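Local structure of uncharacterized protein lp_2219 (Lactobacillus plantarum, 3HFQ) at residues 1-6 with 21-26; 28-33 with 308-313. The protein is of unknown function but folds as a seven-bladed beta-propeller of the lactonase family, and so may be related to lactone-hydrolysing enzymes. The protein carries 1 engineered substitution. All coordinates share one frame; numbering follows the deposited sequence.

Overall arrangement
The propeller is built from seven four-stranded antiparallel sheets, and the two contacts meet on one of them, their centres about 9 Å apart and on the same side of the chain's centre. Contact 1 comes first along the chain and pairs strands 2-9 and 17-24 of the blade that the C-terminal strand 334-339 completes. Contact 2 begins just after it, on strand 29-38 at the edge of the same blade, and reaches strand 309-315 of the preceding blade, some 275 residues later. D24 N and T29 O, probably hydrogen-bonded, join the two. Contact 1 joins the two central strands of a blade, while contact 2 packs that blade against its neighbour where the ring closes.

Contact 1: residues 1-6 with 21-26; sequences MQERIL and GTLDTT
Residues 2-6 and 21-24 run antiparallel, their axes 146° apart in direction, with E3-L23 and I5-G21 as hydrogen-bonded pairs and Q2-D24 and R4-T22 as non-hydrogen-bonded pairs. E3 and L23 bond in both directions, L23 N reaching E3 O at 2.8 Å in the carbonyl plane; G21 N gives to I5 O from slightly off that carbonyl's plane, while I5 N comes to G21 O from well above the carbonyl plane. Beyond the paired strands T25 N continues the pattern, donating to M1 O at 2.9 Å.

The side chains of E3, I5 and L23 share one face. I5 crosses L23 obliquely, its CD1 3.8 Å from L23 CB, and E3 lies beside L23, pointing the same way. E3 CG sits beside the backbone N, anti to the carbonyl carbon (chi1 -65°); the chain runs on extended to CD, and OE1 lies 3.7 Å from T25 CG2 and close to D294 OD2, a like charge. F299 and F339 from strands 299-304 and 334-339 help cover this face. On the other, Q2 CB meets T22 CG2 at 3.8 Å, T22 OG1 turns to D33, and R4 reaches Q20.

At the chain start T25 OG1 takes the place between backbone N and carbonyl carbon (chi1 60°) and meets M1 N, though the 2.5 Å between OG1 and N is too short to trust. One water links M1 N to D24 OD1 and another links Q2 NE2 to D24 OD2. OD1 also accepts from T26 N at 3.1 Å, an Asx turn, and from A27 N. These strands form a beta hairpin at the middle of a propeller blade; with C-terminal strand 334-339 beside strand 2-9, the blade shows the "velcro" closure known from beta-propellers.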
HETATM    1  N   MSE A   1     -12.777 -14.721 -17.309  1.00 19.03           N
HETATM    2  CA  MSE A   1     -11.605 -15.477 -16.786  1.00 22.33           C
HETATM    3  C   MSE A   1     -11.567 -15.394 -15.261  1.00 22.34           C
HETATM    4  O   MSE A   1     -12.317 -14.630 -14.656  1.00 21.16           O
HETATM    5  CB  MSE A   1     -10.306 -14.906 -17.364  1.00 31.28           C
HETATM    6  CG  MSE A   1      -9.952 -13.516 -16.863  1.00 36.21           C
HETATM    7 SE   MSE A   1      -8.306 -12.870 -17.646  1.00 72.33          SE
HETATM    8  CE  MSE A   1      -7.056 -13.916 -16.609  1.00 53.06           C
ATOM      9  N   GLN A   2     -10.688 -16.181 -14.650  1.00 18.17           N
ATOM     10  CA  GLN A   2     -10.551 -16.196 -13.199  1.00 17.28           C
ATOM     11  C   GLN A   2      -9.228 -15.555 -12.783  1.00 20.84           C
ATOM     12  O   GLN A   2      -8.170 -15.913 -13.298  1.00 19.03           O
ATOM     13  CB  GLN A   2     -10.605 -17.634 -12.673  1.00 20.68           C
ATOM     14  CG  GLN A   2     -11.846 -18.416 -13.079  1.00 24.86           C
ATOM     15  CD  GLN A   2     -11.854 -19.829 -12.516  1.00 32.66           C
ATOM     16  OE1 GLN A   2     -10.863 -20.555 -12.613  1.00 35.25           O
ATOM     17  NE2 GLN A   2     -12.979 -20.227 -11.929  1.00 29.48           N
ATOM     18  N   GLU A   3      -9.298 -14.606 -11.856  1.00 15.41           N
ATOM     19  CA  GLU A   3      -8.105 -13.926 -11.366  1.00 15.78           C
ATOM     20  C   GLU A   3      -7.993 -14.105  -9.861  1.00 15.30           C
ATOM     21  O   GLU A   3      -8.922 -13.801  -9.112  1.00 13.48           O
ATOM     22  CB  GLU A   3      -8.154 -12.440 -11.716  1.00 15.15           C
ATOM     23  CG  GLU A   3      -8.109 -12.174 -13.217  1.00 18.57           C
ATOM     24  CD  GLU A   3      -8.146 -10.700 -13.549  1.00 20.65           C
ATOM     25  OE1 GLU A   3      -9.049 -10.002 -13.039  1.00 18.41           O
ATOM     26  OE2 GLU A   3      -7.279 -10.243 -14.325  1.00 22.93           O
ATOM     27  N   ARG A   4      -6.837 -14.597  -9.433  1.00 14.37           N
ATOM     28  CA  ARG A   4      -6.560 -14.860  -8.029  1.00 14.62           C
ATOM     29  C   ARG A   4      -6.186 -13.594  -7.270  1.00 15.61           C
ATOM     30  O   ARG A   4      -5.439 -12.750  -7.774  1.00 14.45           O
ATOM     31  CB  ARG A   4      -5.425 -15.880  -7.929  1.00  9.49           C
ATOM     32  CG  ARG A   4      -5.168 -16.408  -6.540  1.00 14.27           C
ATOM     33  CD  ARG A   4      -4.024 -17.401  -6.593  1.00 18.68           C
ATOM     34  NE  ARG A   4      -3.784 -18.052  -5.314  1.00 16.96           N
ATOM     35  CZ  ARG A   4      -2.803 -18.922  -5.106  1.00 13.27           C
ATOM     36  NH1 ARG A   4      -1.980 -19.235  -6.095  1.00 15.69           N
ATOM     37  NH2 ARG A   4      -2.647 -19.478  -3.913  1.00 16.13           N
ATOM     38  N   ILE A   5      -6.708 -13.479  -6.051  1.00 15.06           N
ATOM     39  CA  ILE A   5      -6.459 -12.325  -5.194  1.00 14.84           C
ATOM     40  C   ILE A   5      -6.079 -12.797  -3.794  1.00 16.15           C
ATOM     41  O   ILE A   5      -6.640 -13.772  -3.297  1.00 14.75           O
ATOM     42  CB  ILE A   5      -7.726 -11.455  -5.029  1.00 18.47           C
ATOM     43  CG1 ILE A   5      -8.329 -11.124  -6.391  1.00 28.39           C
ATOM     44  CG2 ILE A   5      -7.384 -10.186  -4.261  1.00 14.38           C
ATOM     45  CD1 ILE A   5      -9.703 -10.468  -6.298  1.00 29.61           C
ATOM     46  N   LEU A   6      -5.131 -12.104  -3.168  1.00 11.09           N
ATOM     47  CA  LEU A   6      -4.713 -12.434  -1.811  1.00  9.25           C
ATOM     48  C   LEU A   6      -5.156 -11.295  -0.898  1.00 10.56           C
ATOM     49  O   LEU A   6      -5.074 -10.123  -1.271  1.00 13.31           O
ATOM     50  CB  LEU A   6      -3.192 -12.605  -1.731  1.00 13.85           C
ATOM     51  CG  LEU A   6      -2.576 -13.681  -2.631  1.00 14.64           C
ATOM     52  CD1 LEU A   6      -1.087 -13.822  -2.313  1.00 15.30           C
ATOM     53  CD2 LEU A   6      -3.300 -15.011  -2.418  1.00 12.54           C
ATOM     54  N   GLY A  21      -8.885 -15.373  -2.797  1.00  9.67           N
ATOM     55  CA  GLY A  21     -10.162 -15.406  -3.477  1.00 10.96           C
ATOM     56  C   GLY A  21     -10.006 -15.388  -4.978  1.00 16.49           C
ATOM     57  O   GLY A  21      -8.895 -15.464  -5.510  1.00 13.65           O
ATOM     58  N   THR A  22     -11.136 -15.277  -5.663  1.00 12.07           N
ATOM     59  CA  THR A  22     -11.147 -15.264  -7.111  1.00 12.61           C
ATOM     60  C   THR A  22     -12.097 -14.198  -7.635  1.00 12.83           C
ATOM     61  O   THR A  22     -13.194 -14.015  -7.107  1.00 11.97           O
ATOM     62  CB  THR A  22     -11.610 -16.625  -7.660  1.00 16.46           C
ATOM     63  OG1 THR A  22     -10.740 -17.655  -7.175  1.00 15.66           O
ATOM     64  CG2 THR A  22     -11.604 -16.621  -9.184  1.00 16.20           C
ATOM     65  N   LEU A  23     -11.652 -13.483  -8.661  1.00 10.63           N
ATOM     66  CA  LEU A  23     -12.475 -12.475  -9.313  1.00 13.27           C
ATOM     67  C   LEU A  23     -12.816 -13.084 -10.673  1.00 13.34           C
ATOM     68  O   LEU A  23     -11.924 -13.346 -11.483  1.00 10.89           O
ATOM     69  CB  LEU A  23     -11.697 -11.161  -9.487  1.00 18.57           C
ATOM     70  CG  LEU A  23     -12.199 -10.116 -10.498  1.00 23.29           C
ATOM     71  CD1 LEU A  23     -13.702  -9.945 -10.407  1.00 18.61           C
ATOM     72  CD2 LEU A  23     -11.488  -8.791 -10.239  1.00 21.78           C
ATOM     73  N   ASP A  24     -14.098 -13.349 -10.898  1.00 15.33           N
ATOM     74  CA  ASP A  24     -14.554 -13.931 -12.157  1.00 17.20           C
ATOM     75  C   ASP A  24     -14.984 -12.759 -13.045  1.00 13.54           C
ATOM     76  O   ASP A  24     -16.008 -12.126 -12.799  1.00 16.00           O
ATOM     77  CB  ASP A  24     -15.741 -14.863 -11.904  1.00 18.02           C
ATOM     78  CG  ASP A  24     -16.104 -15.699 -13.121  1.00 24.95           C
ATOM     79  OD1 ASP A  24     -16.209 -15.129 -14.227  1.00 25.79           O
ATOM     80  OD2 ASP A  24     -16.305 -16.925 -12.966  1.00 27.76           O
ATOM     81  N   THR A  25     -14.194 -12.466 -14.075  1.00 16.00           N
ATOM     82  CA  THR A  25     -14.446 -11.339 -14.994  1.00 14.89           C
ATOM     83  C   THR A  25     -15.715 -11.447 -15.845  1.00 19.04           C
ATOM     84  O   THR A  25     -16.248 -10.416 -16.294  1.00 16.79           O
ATOM     85  CB  THR A  25     -13.241 -11.151 -15.937  1.00 16.56           C
ATOM     86  OG1 THR A  25     -13.030 -12.346 -16.696  1.00 25.39           O
ATOM     87  CG2 THR A  25     -11.984 -10.838 -15.145  1.00 22.00           C
ATOM     88  N   THR A  26     -16.193 -12.674 -16.062  1.00 15.61           N
ATOM     89  CA  THR A  26     -17.405 -12.861 -16.856  1.00 19.61           C
ATOM     90  C   THR A  26     -18.674 -12.883 -15.987  1.00 20.66           C
ATOM     91  O   THR A  26     -19.649 -12.218 -16.317  1.00 19.46           O
ATOM     92  CB  THR A  26     -17.349 -14.163 -17.679  1.00 26.05           C
ATOM     93  OG1 THR A  26     -16.103 -14.254 -18.379  1.00 24.77           O
ATOM     94  CG2 THR A  26     -18.486 -14.212 -18.699  1.00 29.78           C
TER
HETATM   95  O   HOH W   1     -14.765 -16.509 -16.209  1.00 30.17           O
HETATM   96  O   HOH W   2     -14.912 -18.332 -11.059  1.00 28.93           O

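Contact 2: residues 28-33 with 308-313; sequences KTLTND and DNATLY
L30 and L312 face each other with matching torsions: in both, CG is anti to the backbone N (chi1 173° and 174°), and chi2 is near 69° in each. Their CB atoms stand 4.1 Å apart. Because the strands 29-33 and 309-313 run in nearly opposite directions, the two equivalent CD2 methyls diverge toward opposite ends of the contact. L30 CD2 goes toward A310, touching its CB at 3.8 Å. L312 CD2 goes the other way and rests against backbone, 3.5 Å from K28 O and 3.8 Å from T29 C. That stretch of backbone belongs to a G1 beta bulge, in which K28 and T29 both face D24, and K28 has the positive phi expected of its first residue.

The strand axes are 7.5 Å apart, too far for backbone pairing, and several backbone groups of each strand bond within their own sheet. T31 is backbone-bonded to T22 within the first blade, and A310 and L312 bond to V329 and L325 in the other. L30 N is different, taking Q326 OE1 from strand 322-330 of the neighbouring blade. V329 packs on L30, while L325, V301 and L23 also touch L312. On the far side of its strand T311 points away, with OG1 bonded to T283 O.

The chemistry is thus that of a largely apolar seam: between the two segments the contact is aliphatic, leucine and alanine carbons plus a methyl on backbone, and the L30 N bond to Q326 adds a polar tie between the last blade and the closing one.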
ATOM      1  N   LYS A  28     -18.849 -11.786 -13.076  1.00 16.81           N
ATOM      2  CA  LYS A  28     -18.829 -10.529 -12.388  1.00 13.53           C
ATOM      3  C   LYS A  28     -18.912 -10.725 -10.870  1.00 18.00           C
ATOM      4  O   LYS A  28     -19.627 -10.015 -10.163  1.00 16.03           O
ATOM      5  CB  LYS A  28     -19.996  -9.677 -12.860  1.00 19.20           C
ATOM      6  CG  LYS A  28     -20.089  -9.543 -14.388  1.00 19.15           C
ATOM      7  CD  LYS A  28     -18.899  -8.794 -14.968  1.00 18.62           C
ATOM      8  CE  LYS A  28     -19.058  -8.550 -16.466  1.00 19.58           C
ATOM      9  NZ  LYS A  28     -17.889  -7.849 -17.070  1.00 27.77           N
ATOM     10  N   THR A  29     -18.199 -11.727 -10.375  1.00 17.60           N
ATOM     11  CA  THR A  29     -18.252 -12.085  -8.969  1.00 16.39           C
ATOM     12  C   THR A  29     -16.892 -12.045  -8.287  1.00 14.26           C
ATOM     13  O   THR A  29     -15.839 -12.069  -8.934  1.00 12.37           O
ATOM     14  CB  THR A  29     -18.805 -13.493  -8.810  1.00 16.44           C
ATOM     15  OG1 THR A  29     -17.992 -14.397  -9.562  1.00 16.08           O
ATOM     16  CG2 THR A  29     -20.236 -13.556  -9.325  1.00 21.29           C
ATOM     17  N   LEU A  30     -16.938 -11.994  -6.962  1.00 12.14           N
ATOM     18  CA  LEU A  30     -15.753 -11.973  -6.117  1.00 12.55           C
ATOM     19  C   LEU A  30     -16.013 -12.951  -4.977  1.00 14.52           C
ATOM     20  O   LEU A  30     -17.045 -12.869  -4.312  1.00 12.78           O
ATOM     21  CB  LEU A  30     -15.529 -10.578  -5.536  1.00 11.40           C
ATOM     22  CG  LEU A  30     -14.402 -10.492  -4.507  1.00 17.45           C
ATOM     23  CD1 LEU A  30     -13.073 -10.697  -5.215  1.00 14.54           C
ATOM     24  CD2 LEU A  30     -14.434  -9.142  -3.797  1.00 18.39           C
ATOM     25  N   THR A  31     -15.081 -13.871  -4.751  1.00 15.37           N
ATOM     26  CA  THR A  31     -15.233 -14.851  -3.680  1.00 19.55           C
ATOM     27  C   THR A  31     -14.022 -14.844  -2.756  1.00 17.45           C
ATOM     28  O   THR A  31     -12.948 -14.358  -3.118  1.00 17.78           O
ATOM     29  CB  THR A  31     -15.332 -16.294  -4.225  1.00 20.35           C
ATOM     30  OG1 THR A  31     -14.112 -16.626  -4.897  1.00 19.58           O
ATOM     31  CG2 THR A  31     -16.492 -16.447  -5.188  1.00 21.31           C
ATOM     32  N   ASN A  32     -14.212 -15.369  -1.552  1.00 10.13           N
ATOM     33  CA  ASN A  32     -13.124 -15.527  -0.600  1.00 13.84           C
ATOM     34  C   ASN A  32     -13.104 -17.047  -0.514  1.00 11.89           C
ATOM     35  O   ASN A  32     -13.947 -17.646   0.152  1.00 14.08           O
ATOM     36  CB  ASN A  32     -13.457 -14.919   0.769  1.00 10.63           C
ATOM     37  CG  ASN A  32     -12.399 -15.234   1.819  1.00 15.47           C
ATOM     38  OD1 ASN A  32     -12.456 -14.743   2.946  1.00 20.08           O
ATOM     39  ND2 ASN A  32     -11.429 -16.067   1.450  1.00  8.40           N
ATOM     40  N   ASP A  33     -12.171 -17.664  -1.231  1.00 10.89           N
ATOM     41  CA  ASP A  33     -12.069 -19.118  -1.274  1.00 11.31           C
ATOM     42  C   ASP A  33     -11.566 -19.769   0.006  1.00 13.69           C
ATOM     43  O   ASP A  33     -11.710 -20.976   0.190  1.00 15.01           O
ATOM     44  CB  ASP A  33     -11.192 -19.547  -2.456  1.00 10.78           C
ATOM     45  CG  ASP A  33     -11.705 -19.012  -3.781  1.00 16.53           C
ATOM     46  OD1 ASP A  33     -12.929 -19.086  -4.017  1.00 13.72           O
ATOM     47  OD2 ASP A  33     -10.888 -18.520  -4.591  1.00 17.61           O
ATOM     48  N   ASP A 308     -15.532  -6.274   7.947  1.00 11.99           N
ATOM     49  CA  ASP A 308     -15.162  -7.585   7.427  1.00 12.86           C
ATOM     50  C   ASP A 308     -15.746  -7.916   6.059  1.00 13.03           C
ATOM     51  O   ASP A 308     -16.173  -9.046   5.831  1.00 13.28           O
ATOM     52  CB  ASP A 308     -15.602  -8.671   8.413  1.00 16.23           C
ATOM     53  CG  ASP A 308     -15.079  -8.438   9.811  1.00 22.30           C
ATOM     54  OD1 ASP A 308     -15.886  -8.500  10.762  1.00 28.63           O
ATOM     55  OD2 ASP A 308     -13.864  -8.196   9.963  1.00 15.89           O
ATOM     56  N   ASN A 309     -15.775  -6.951   5.150  1.00 10.44           N
ATOM     57  CA  ASN A 309     -16.313  -7.232   3.826  1.00 12.56           C
ATOM     58  C   ASN A 309     -15.529  -6.588   2.698  1.00 15.36           C
ATOM     59  O   ASN A 309     -14.890  -5.557   2.877  1.00 12.75           O
ATOM     60  CB  ASN A 309     -17.793  -6.822   3.732  1.00 12.27           C
ATOM     61  CG  ASN A 309     -18.084  -5.475   4.375  1.00 14.51           C
ATOM     62  OD1 ASN A 309     -17.179  -4.717   4.720  1.00 15.50           O
ATOM     63  ND2 ASN A 309     -19.370  -5.169   4.529  1.00 15.16           N
ATOM     64  N   ALA A 310     -15.574  -7.232   1.538  1.00 13.46           N
ATOM     65  CA  ALA A 310     -14.889  -6.742   0.356  1.00 11.29           C
ATOM     66  C   ALA A 310     -15.966  -6.345  -0.644  1.00 12.52           C
ATOM     67  O   ALA A 310     -17.084  -6.867  -0.606  1.00 11.36           O
ATOM     68  CB  ALA A 310     -13.995  -7.832  -0.226  1.00 11.66           C
ATOM     69  N   THR A 311     -15.628  -5.421  -1.532  1.00  8.52           N
ATOM     70  CA  THR A 311     -16.573  -4.937  -2.530  1.00  9.78           C
ATOM     71  C   THR A 311     -15.943  -4.967  -3.912  1.00 14.19           C
ATOM     72  O   THR A 311     -14.768  -4.627  -4.076  1.00 13.44           O
ATOM     73  CB  THR A 311     -17.010  -3.495  -2.206  1.00 10.05           C
ATOM     74  OG1 THR A 311     -17.555  -3.452  -0.881  1.00 14.17           O
ATOM     75  CG2 THR A 311     -18.064  -3.012  -3.196  1.00 11.16           C
ATOM     76  N   LEU A 312     -16.729  -5.380  -4.901  1.00  8.42           N
ATOM     77  CA  LEU A 312     -16.261  -5.460  -6.280  1.00  9.63           C
ATOM     78  C   LEU A 312     -16.934  -4.398  -7.138  1.00 12.34           C
ATOM     79  O   LEU A 312     -18.156  -4.238  -7.091  1.00 11.73           O
ATOM     80  CB  LEU A 312     -16.569  -6.841  -6.874  1.00 12.56           C
ATOM     81  CG  LEU A 312     -16.255  -6.999  -8.368  1.00 13.79           C
ATOM     82  CD1 LEU A 312     -14.749  -6.964  -8.583  1.00 10.88           C
ATOM     83  CD2 LEU A 312     -16.824  -8.309  -8.890  1.00 12.79           C
ATOM     84  N   TYR A 313     -16.130  -3.680  -7.918  1.00 12.74           N
ATOM     85  CA  TYR A 313     -16.638  -2.651  -8.823  1.00 11.04           C
ATOM     86  C   TYR A 313     -16.230  -2.965 -10.243  1.00 12.31           C
ATOM     87  O   TYR A 313     -15.224  -3.632 -10.482  1.00 10.02           O
ATOM     88  CB  TYR A 313     -16.036  -1.269  -8.548  1.00 10.06           C
ATOM     89  CG  TYR A 313     -16.194  -0.722  -7.166  1.00 12.85           C
ATOM     90  CD1 TYR A 313     -15.177  -0.866  -6.225  1.00 14.13           C
ATOM     91  CD2 TYR A 313     -17.325   0.017  -6.815  1.00 14.15           C
ATOM     92  CE1 TYR A 313     -15.280  -0.295  -4.967  1.00 19.72           C
ATOM     93  CE2 TYR A 313     -17.441   0.591  -5.557  1.00 13.61           C
ATOM     94  CZ  TYR A 313     -16.408   0.439  -4.643  1.00 18.47           C
ATOM     95  OH  TYR A 313     -16.490   1.030  -3.407  1.00 22.93           O
TER